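Protein DJ-1 homolog D (Arabidopsis thaliana, PDB 4OGG) belongs to the DJ-1/PfpI family and carries two copies of the family's alpha/beta fold in tandem within one chain. Local coordinates at residues Glu14-Met19 with Glu210-Phe215; Val20-Leu25 with His64-Asn69; Gly175-Ile180 with Ser217-Gly222. All blocks are in the same frame, centred on the assembly; numbering follows the deposited sequence.

From the N terminus, the chain enters helix 15-27, which with its N-cap Glu-14 supplies the first segments of contacts 1 and 2. Contact 2 closes a short loop when residues 64-69 come back to residues 20-25, tying the helix to strand 66-67 and the turn after it. Contact 1 closes a far longer loop, from 14-19 to 210-215, and encloses contact 2. Contact 3 opens at 175-180, inside that long loop, and closes at 217-222, beyond its end, so contacts 1 and 3 cross. Contact 2 stays within the N-terminal DJ-1/PfpI unit. Contacts 1 and 3 join the two units by setting helices 15-27 and 176-186 against helix 208-221.

Contact 1. Residues Glu14-Met19 with Glu210-Phe215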
# COMPACT_ATOMS: atom_id res chain seq x y z
N GLU C 14 -2.37 -16.34 8.61
CA GLU C 14 -3.00 -16.11 7.30
C GLU C 14 -4.50 -15.88 7.48
O GLU C 14 -5.19 -16.69 8.09
CB GLU C 14 -2.73 -17.30 6.38
CG GLU C 14 -2.46 -16.91 4.92
CD GLU C 14 -3.70 -16.49 4.16
OE1 GLU C 14 -3.56 -15.81 3.12
OE2 GLU C 14 -4.83 -16.84 4.59
N ASP C 15 -4.98 -14.76 6.95
CA ASP C 15 -6.38 -14.36 7.08
C ASP C 15 -7.42 -15.44 6.74
O ASP C 15 -8.35 -15.67 7.51
CB ASP C 15 -6.65 -13.09 6.26
CG ASP C 15 -7.80 -12.26 6.81
OD1 ASP C 15 -8.30 -12.58 7.91
OD2 ASP C 15 -8.21 -11.29 6.14
N TYR C 16 -7.27 -16.09 5.59
CA TYR C 16 -8.23 -17.14 5.23
C TYR C 16 -8.14 -18.33 6.18
O TYR C 16 -9.15 -18.91 6.57
CB TYR C 16 -7.96 -17.68 3.82
CG TYR C 16 -8.50 -16.86 2.66
CD1 TYR C 16 -9.51 -15.92 2.84
CD2 TYR C 16 -8.03 -17.09 1.37
CE1 TYR C 16 -10.05 -15.23 1.76
CE2 TYR C 16 -8.57 -16.41 0.28
CZ TYR C 16 -9.57 -15.49 0.48
OH TYR C 16 -10.10 -14.83 -0.61
N GLU C 17 -6.92 -18.68 6.55
CA GLU C 17 -6.68 -19.84 7.40
C GLU C 17 -7.24 -19.76 8.82
O GLU C 17 -7.34 -20.77 9.50
CB GLU C 17 -5.19 -20.16 7.38
CG GLU C 17 -4.81 -20.79 6.04
CD GLU C 17 -3.34 -20.66 5.69
OE1 GLU C 17 -2.49 -20.82 6.59
OE2 GLU C 17 -3.04 -20.42 4.51
N VAL C 18 -7.61 -18.56 9.25
CA VAL C 18 -8.22 -18.44 10.57
C VAL C 18 -9.72 -18.24 10.39
O VAL C 18 -10.54 -18.90 11.05
CB VAL C 18 -7.63 -17.27 11.41
CG1 VAL C 18 -7.72 -15.96 10.65
CG2 VAL C 18 -8.40 -17.17 12.75
N MET C 19 -10.11 -17.35 9.48
CA MET C 19 -11.52 -17.05 9.29
C MET C 19 -12.38 -18.16 8.69
O MET C 19 -13.51 -18.36 9.13
CB MET C 19 -11.69 -15.77 8.47
CG MET C 19 -13.10 -15.19 8.55
SD MET C 19 -13.64 -14.89 10.26
CE MET C 19 -13.15 -13.16 10.48
N GLU C 210 -16.38 -12.74 2.12
CA GLU C 210 -17.71 -13.08 1.63
C GLU C 210 -17.79 -14.03 0.45
O GLU C 210 -18.83 -14.64 0.22
CB GLU C 210 -18.49 -11.79 1.38
CG GLU C 210 -18.54 -10.98 2.67
CD GLU C 210 -19.15 -9.61 2.50
OE1 GLU C 210 -19.01 -8.80 3.44
OE2 GLU C 210 -19.77 -9.35 1.45
N VAL C 211 -16.71 -14.15 -0.30
CA VAL C 211 -16.71 -15.11 -1.40
C VAL C 211 -16.05 -16.40 -0.90
O VAL C 211 -16.63 -17.48 -1.02
CB VAL C 211 -15.94 -14.59 -2.65
CG1 VAL C 211 -14.52 -14.19 -2.28
CG2 VAL C 211 -15.93 -15.68 -3.73
N LYS C 212 -14.87 -16.27 -0.30
CA LYS C 212 -14.13 -17.44 0.15
C LYS C 212 -14.76 -18.27 1.26
O LYS C 212 -14.79 -19.50 1.17
CB LYS C 212 -12.71 -17.04 0.58
CG LYS C 212 -11.70 -18.19 0.52
CD LYS C 212 -11.32 -18.50 -0.93
CE LYS C 212 -10.14 -19.46 -1.02
NZ LYS C 212 -9.70 -19.70 -2.42
N VAL C 213 -15.25 -17.62 2.30
CA VAL C 213 -15.83 -18.36 3.41
C VAL C 213 -17.05 -19.20 3.03
O VAL C 213 -17.07 -20.41 3.26
CB VAL C 213 -16.17 -17.43 4.60
CG1 VAL C 213 -16.80 -18.23 5.73
CG2 VAL C 213 -14.90 -16.75 5.09
N PRO C 214 -18.08 -18.58 2.43
CA PRO C 214 -19.24 -19.41 2.07
C PRO C 214 -18.87 -20.46 1.02
O PRO C 214 -19.31 -21.61 1.08
CB PRO C 214 -20.25 -18.39 1.53
CG PRO C 214 -19.88 -17.12 2.27
CD PRO C 214 -18.37 -17.16 2.20
N PHE C 215 -18.03 -20.06 0.07
CA PHE C 215 -17.60 -20.95 -1.01
C PHE C 215 -16.93 -22.21 -0.46
O PHE C 215 -17.33 -23.32 -0.79
CB PHE C 215 -16.66 -20.20 -1.96
CG PHE C 215 -16.32 -20.96 -3.21
CD1 PHE C 215 -15.16 -21.73 -3.30
CD2 PHE C 215 -17.16 -20.90 -4.32
CE1 PHE C 215 -14.84 -22.42 -4.46
CE2 PHE C 215 -16.86 -21.60 -5.49
CZ PHE C 215 -15.69 -22.36 -5.56
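Tyr-16 and Lys-212 meet at the interface between the two DJ-1/PfpI domains, where helix 15-27 of one faces helix 208-221 of the other. The aliphatic part of Lys-212 lies across one face of the Tyr-16 ring. Lys-212 CG sits 3.5 Å from the centroid of the Tyr-16 ring and 14° off the ring normal, a CH-pi contact over the middle of that face. The neighbouring methylenes extend it across the ring: Lys-212 CB is 3.4 Å from Tyr-16 CE1, and Lys-212 CE is 3.7 Å from Tyr-16 CE2. The two side chains cross at about a right angle. Lys-212 leaves its helix with CG anti to the backbone N (chi1 -156°), then bends at chi2 (74°), which lays the chain over the ring. Its buried ammonium group is met by a salt bridge to Glu-174. The Tyr-16 ring also stacks with His-257 and packs edge-to-face with Tyr-173.

One turn on from Tyr-16, Met-19 CG touches CG2 of Val-213, the residue next to Lys-212, at 4.2 Å. The rest of the methionine turns off toward Phe-66 and Trp-366. Glu-14 is the N-cap of helix 15-27. Its OE2 accepts from Tyr-16 N at 2.7 Å and, more weakly, from Glu-17 N at 3.4 Å. The two bonds cap the first turn, which carries the tyrosine. The whole is a buried helix-to-helix interface between tandem domains of the DJ-1/PfpI fold.

Contact 2. Residues Val20-Leu25 with His64-Asn69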
# COMPACT_ATOMS: atom_id res chain seq x y z
N VAL C 20 -11.87 -18.87 7.69
CA VAL C 20 -12.68 -19.93 7.08
C VAL C 20 -13.04 -21.01 8.11
O VAL C 20 -14.21 -21.32 8.29
CB VAL C 20 -11.97 -20.55 5.85
CG1 VAL C 20 -12.81 -21.70 5.29
CG2 VAL C 20 -11.79 -19.49 4.77
N PRO C 21 -12.05 -21.58 8.81
CA PRO C 21 -12.43 -22.61 9.78
C PRO C 21 -13.24 -22.03 10.94
O PRO C 21 -14.14 -22.68 11.46
CB PRO C 21 -11.08 -23.19 10.23
CG PRO C 21 -10.14 -22.04 10.04
CD PRO C 21 -10.58 -21.45 8.72
N PHE C 22 -12.93 -20.79 11.32
CA PHE C 22 -13.65 -20.13 12.42
C PHE C 22 -15.15 -20.04 12.12
O PHE C 22 -15.98 -20.37 12.97
CB PHE C 22 -13.10 -18.72 12.65
CG PHE C 22 -13.80 -17.96 13.75
CD1 PHE C 22 -13.81 -18.44 15.06
CD2 PHE C 22 -14.45 -16.76 13.48
CE1 PHE C 22 -14.46 -17.74 16.08
CE2 PHE C 22 -15.10 -16.04 14.49
CZ PHE C 22 -15.10 -16.54 15.79
N GLN C 23 -15.49 -19.58 10.93
CA GLN C 23 -16.90 -19.43 10.58
C GLN C 23 -17.55 -20.70 10.04
O GLN C 23 -18.73 -20.95 10.30
CB GLN C 23 -17.06 -18.28 9.58
CG GLN C 23 -16.48 -16.98 10.10
CD GLN C 23 -16.81 -15.80 9.24
OE1 GLN C 23 -16.46 -15.76 8.06
NE2 GLN C 23 -17.50 -14.82 9.82
N ALA C 24 -16.80 -21.51 9.31
CA ALA C 24 -17.35 -22.74 8.77
C ALA C 24 -17.73 -23.67 9.92
O ALA C 24 -18.84 -24.19 9.97
CB ALA C 24 -16.33 -23.43 7.87
N LEU C 25 -16.80 -23.88 10.85
CA LEU C 25 -17.07 -24.76 11.98
C LEU C 25 -18.27 -24.28 12.77
O LEU C 25 -19.11 -25.09 13.19
CB LEU C 25 -15.83 -24.86 12.87
CG LEU C 25 -14.61 -25.51 12.21
CD1 LEU C 25 -13.47 -25.54 13.20
CD2 LEU C 25 -14.94 -26.93 11.74
N HIS C 64 -7.79 -8.57 7.10
CA HIS C 64 -8.69 -8.00 8.09
C HIS C 64 -8.07 -8.18 9.47
O HIS C 64 -7.39 -9.17 9.72
CB HIS C 64 -10.05 -8.72 8.14
CG HIS C 64 -10.75 -8.85 6.82
ND1 HIS C 64 -10.36 -9.75 5.85
CD2 HIS C 64 -11.87 -8.25 6.36
CE1 HIS C 64 -11.22 -9.70 4.85
NE2 HIS C 64 -12.14 -8.80 5.13
N ASN C 65 -8.31 -7.24 10.38
CA ASN C 65 -7.81 -7.43 11.73
C ASN C 65 -8.76 -8.48 12.29
O ASN C 65 -9.96 -8.42 12.02
CB ASN C 65 -7.91 -6.14 12.54
CG ASN C 65 -6.93 -5.08 12.07
OD1 ASN C 65 -5.76 -5.37 11.84
ND2 ASN C 65 -7.41 -3.85 11.94
N PHE C 66 -8.23 -9.44 13.03
CA PHE C 66 -9.06 -10.50 13.61
C PHE C 66 -9.27 -10.30 15.10
O PHE C 66 -8.31 -10.20 15.86
CB PHE C 66 -8.41 -11.87 13.37
CG PHE C 66 -9.31 -13.01 13.72
CD1 PHE C 66 -10.23 -13.50 12.80
CD2 PHE C 66 -9.28 -13.57 14.99
CE1 PHE C 66 -11.11 -14.53 13.13
CE2 PHE C 66 -10.16 -14.60 15.34
CZ PHE C 66 -11.07 -15.08 14.41
N THR C 67 -10.53 -10.28 15.52
CA THR C 67 -10.87 -10.09 16.93
C THR C 67 -11.01 -11.42 17.66
O THR C 67 -11.84 -12.26 17.30
CB THR C 67 -12.18 -9.29 17.09
OG1 THR C 67 -12.08 -8.06 16.37
CG2 THR C 67 -12.43 -9.00 18.56
N LEU C 68 -10.20 -11.61 18.70
CA LEU C 68 -10.21 -12.83 19.50
C LEU C 68 -11.44 -12.85 20.40
O LEU C 68 -11.91 -11.79 20.83
CB LEU C 68 -8.95 -12.89 20.36
CG LEU C 68 -7.63 -12.76 19.60
CD1 LEU C 68 -6.49 -12.54 20.58
CD2 LEU C 68 -7.40 -14.01 18.75
N ASN C 69 -11.97 -14.04 20.69
CA ASN C 69 -13.14 -14.15 21.55
C ASN C 69 -12.84 -14.92 22.84
O ASN C 69 -13.75 -15.19 23.63
CB ASN C 69 -14.32 -14.79 20.81
CG ASN C 69 -14.10 -16.26 20.48
OD1 ASN C 69 -13.10 -16.86 20.86
ND2 ASN C 69 -15.05 -16.84 19.77
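Phe-22 reaches from helix 15-27 to Phe-66 and Asn-69, on and just after the short strand 66-67. The helix segment begins with Val-20, which packs on His-176 and Ile-180. Pro-21 has no N-H to give to the turn before it, and the helix is kinked there. The turn then resumes, with Ala-24 N bonded to Val-20 O at 2.8 Å and Leu-25 N to Pro-21 O at 3.0 Å.

Phe-22 makes the contact. Its CG is anti to the backbone N (chi1 179°), which sends the ring out to the strand. Phe-66 presents its edge to one face of this ring in a T-shaped pair, with centroids of Phe-22 and Phe-66 5.4 Å apart and planes at 80°. Phe-66 CZ leads, 3.9 Å from Phe-22 CD2, above the rim rather than the centre. Asn-69 and Phe-22 point at each other from opposite directions, and Asn-69 ND2 meets the ring at its edge, in plane, 3.8 Å from Phe-22 CE1. The amide is turned 68° from the ring. It is held in place by strand 30-35, since ND2 gives a hydrogen bond to Val-32 O and OD1 accepts one from Thr-34 N.

Gln-23 hydrogen-bonds to His-369 and Trp-366 O, and Ala-24 packs on Ser-217 and Ile-180. Helix 15-27 thus sits with strands 30-35 and 66-67 beside Phe-22, helix 176-186 beside Val-20 and Ala-24, and helix 208-221 beside Gln-23 and Ala-24.

Contact 3. Residues Gly175-Ile180 with Ser217-Gly222; sequences GHPEFI and SLQALG
Pro-177, Ala-220 and Gln-219 share most of the surface buried here. Pro-177 lies in the first turn of helix 176-186, two residues after the N-cap Gly-175. A proline has no N-H to give, and the first turn of a helix does not need one. Its ring lies alongside the Gln-219 side chain, both pointing the same way. Pro-177 CG is 3.7 Å from Gln-219 CB, and Pro-177 CB is 3.8 Å from that same Gln-219 CB. Gln-219 has CG anti to its own carbonyl carbon (chi1 -72°) and is extended beyond it. The chain therefore runs along the proline, and its OE1 comes to 3.5 Å from Pro-177 CG.

The backbones themselves come close at Ala-220. Its CA is only 3.8 Å from Pro-177 CA, and Ala-220 CA makes a C-H...O contact of 3.4 Å with Pro-177 O, with 139° at the hydrogen. This is a crossing between the start of helix 176-186 and the end of helix 208-221, and it joins the two DJ-1/PfpI domains of the chain. The short axes pass 7.5 Å apart at -54°. The small side chain of Ala-220 fits this close approach.

Ile-180, one turn after Pro-177, packs against the Ala-220 methyl. Its CG2 branch lies 3.9 Å from Ala-220 CB, while its other branch packs on Val-20 of helix 15-27. Ala-220 O accepts a hydrogen bond from Gln-181 NE2, a polar link between the two helices. Just beyond, helix 208-221 ends in a Schellman motif at Gly-222, which has positive phi and whose N bonds back to the carbonyl of Gln-219.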
# COMPACT_ATOMS: atom_id res chain seq x y z
N GLY C 175 -6.76 -26.25 0.29
CA GLY C 175 -7.17 -27.56 0.77
C GLY C 175 -8.22 -27.45 1.88
O GLY C 175 -8.59 -28.46 2.48
N HIS C 176 -8.70 -26.24 2.14
CA HIS C 176 -9.70 -26.04 3.19
C HIS C 176 -10.90 -26.99 3.15
O HIS C 176 -11.32 -27.50 4.19
CB HIS C 176 -10.24 -24.60 3.19
CG HIS C 176 -9.38 -23.62 3.93
ND1 HIS C 176 -8.58 -23.97 4.99
CD2 HIS C 176 -9.27 -22.28 3.80
CE1 HIS C 176 -8.01 -22.89 5.49
NE2 HIS C 176 -8.41 -21.85 4.78
N PRO C 177 -11.49 -27.23 1.96
CA PRO C 177 -12.65 -28.13 1.89
C PRO C 177 -12.44 -29.49 2.55
O PRO C 177 -13.17 -29.85 3.49
CB PRO C 177 -12.91 -28.24 0.39
CG PRO C 177 -12.51 -26.87 -0.12
CD PRO C 177 -11.20 -26.64 0.63
N GLU C 178 -11.46 -30.25 2.07
CA GLU C 178 -11.18 -31.57 2.62
C GLU C 178 -10.60 -31.46 4.03
O GLU C 178 -10.86 -32.30 4.89
CB GLU C 178 -10.22 -32.33 1.71
CG GLU C 178 -9.75 -33.66 2.28
CD GLU C 178 -8.87 -34.45 1.33
OE1 GLU C 178 -8.26 -33.85 0.42
OE2 GLU C 178 -8.79 -35.69 1.50
N PHE C 179 -9.81 -30.41 4.26
CA PHE C 179 -9.19 -30.15 5.56
C PHE C 179 -10.27 -30.06 6.63
O PHE C 179 -10.24 -30.78 7.63
CB PHE C 179 -8.42 -28.83 5.48
CG PHE C 179 -7.72 -28.43 6.77
CD1 PHE C 179 -6.71 -29.21 7.30
CD2 PHE C 179 -8.04 -27.23 7.39
CE1 PHE C 179 -6.00 -28.80 8.44
CE2 PHE C 179 -7.35 -26.80 8.53
CZ PHE C 179 -6.32 -27.58 9.06
N ILE C 180 -11.23 -29.18 6.39
CA ILE C 180 -12.33 -28.98 7.32
C ILE C 180 -13.23 -30.21 7.42
O ILE C 180 -13.67 -30.58 8.51
CB ILE C 180 -13.15 -27.73 6.90
CG1 ILE C 180 -12.27 -26.49 7.03
CG2 ILE C 180 -14.41 -27.62 7.74
CD1 ILE C 180 -12.88 -25.21 6.50
N SER C 217 -16.91 -23.20 2.71
CA SER C 217 -17.72 -23.84 3.74
C SER C 217 -18.63 -24.87 3.07
O SER C 217 -18.77 -26.01 3.54
CB SER C 217 -18.58 -22.82 4.49
OG SER C 217 -17.78 -21.99 5.32
N LEU C 218 -19.25 -24.47 1.96
CA LEU C 218 -20.15 -25.37 1.24
C LEU C 218 -19.39 -26.52 0.59
O LEU C 218 -19.90 -27.64 0.52
CB LEU C 218 -20.93 -24.58 0.18
CG LEU C 218 -21.91 -23.55 0.77
CD1 LEU C 218 -22.47 -22.66 -0.34
CD2 LEU C 218 -23.02 -24.27 1.51
N GLN C 219 -18.17 -26.26 0.12
CA GLN C 219 -17.36 -27.32 -0.48
C GLN C 219 -16.94 -28.31 0.59
O GLN C 219 -16.78 -29.50 0.32
CB GLN C 219 -16.10 -26.75 -1.14
CG GLN C 219 -16.34 -25.97 -2.42
CD GLN C 219 -15.04 -25.47 -3.01
OE1 GLN C 219 -14.24 -24.82 -2.32
NE2 GLN C 219 -14.81 -25.76 -4.29
N ALA C 220 -16.74 -27.82 1.81
CA ALA C 220 -16.31 -28.68 2.92
C ALA C 220 -17.38 -29.71 3.26
O ALA C 220 -17.07 -30.82 3.73
CB ALA C 220 -15.99 -27.84 4.14
N LEU C 221 -18.64 -29.35 3.04
CA LEU C 221 -19.76 -30.23 3.32
C LEU C 221 -19.85 -31.32 2.25
O LEU C 221 -20.45 -32.37 2.47
CB LEU C 221 -21.07 -29.44 3.36
CG LEU C 221 -21.24 -28.45 4.51
CD1 LEU C 221 -22.40 -27.51 4.23
CD2 LEU C 221 -21.47 -29.21 5.81
N GLY C 222 -19.24 -31.06 1.10
CA GLY C 222 -19.26 -32.03 0.01
C GLY C 222 -20.01 -31.55 -1.22
O GLY C 222 -20.15 -32.29 -2.19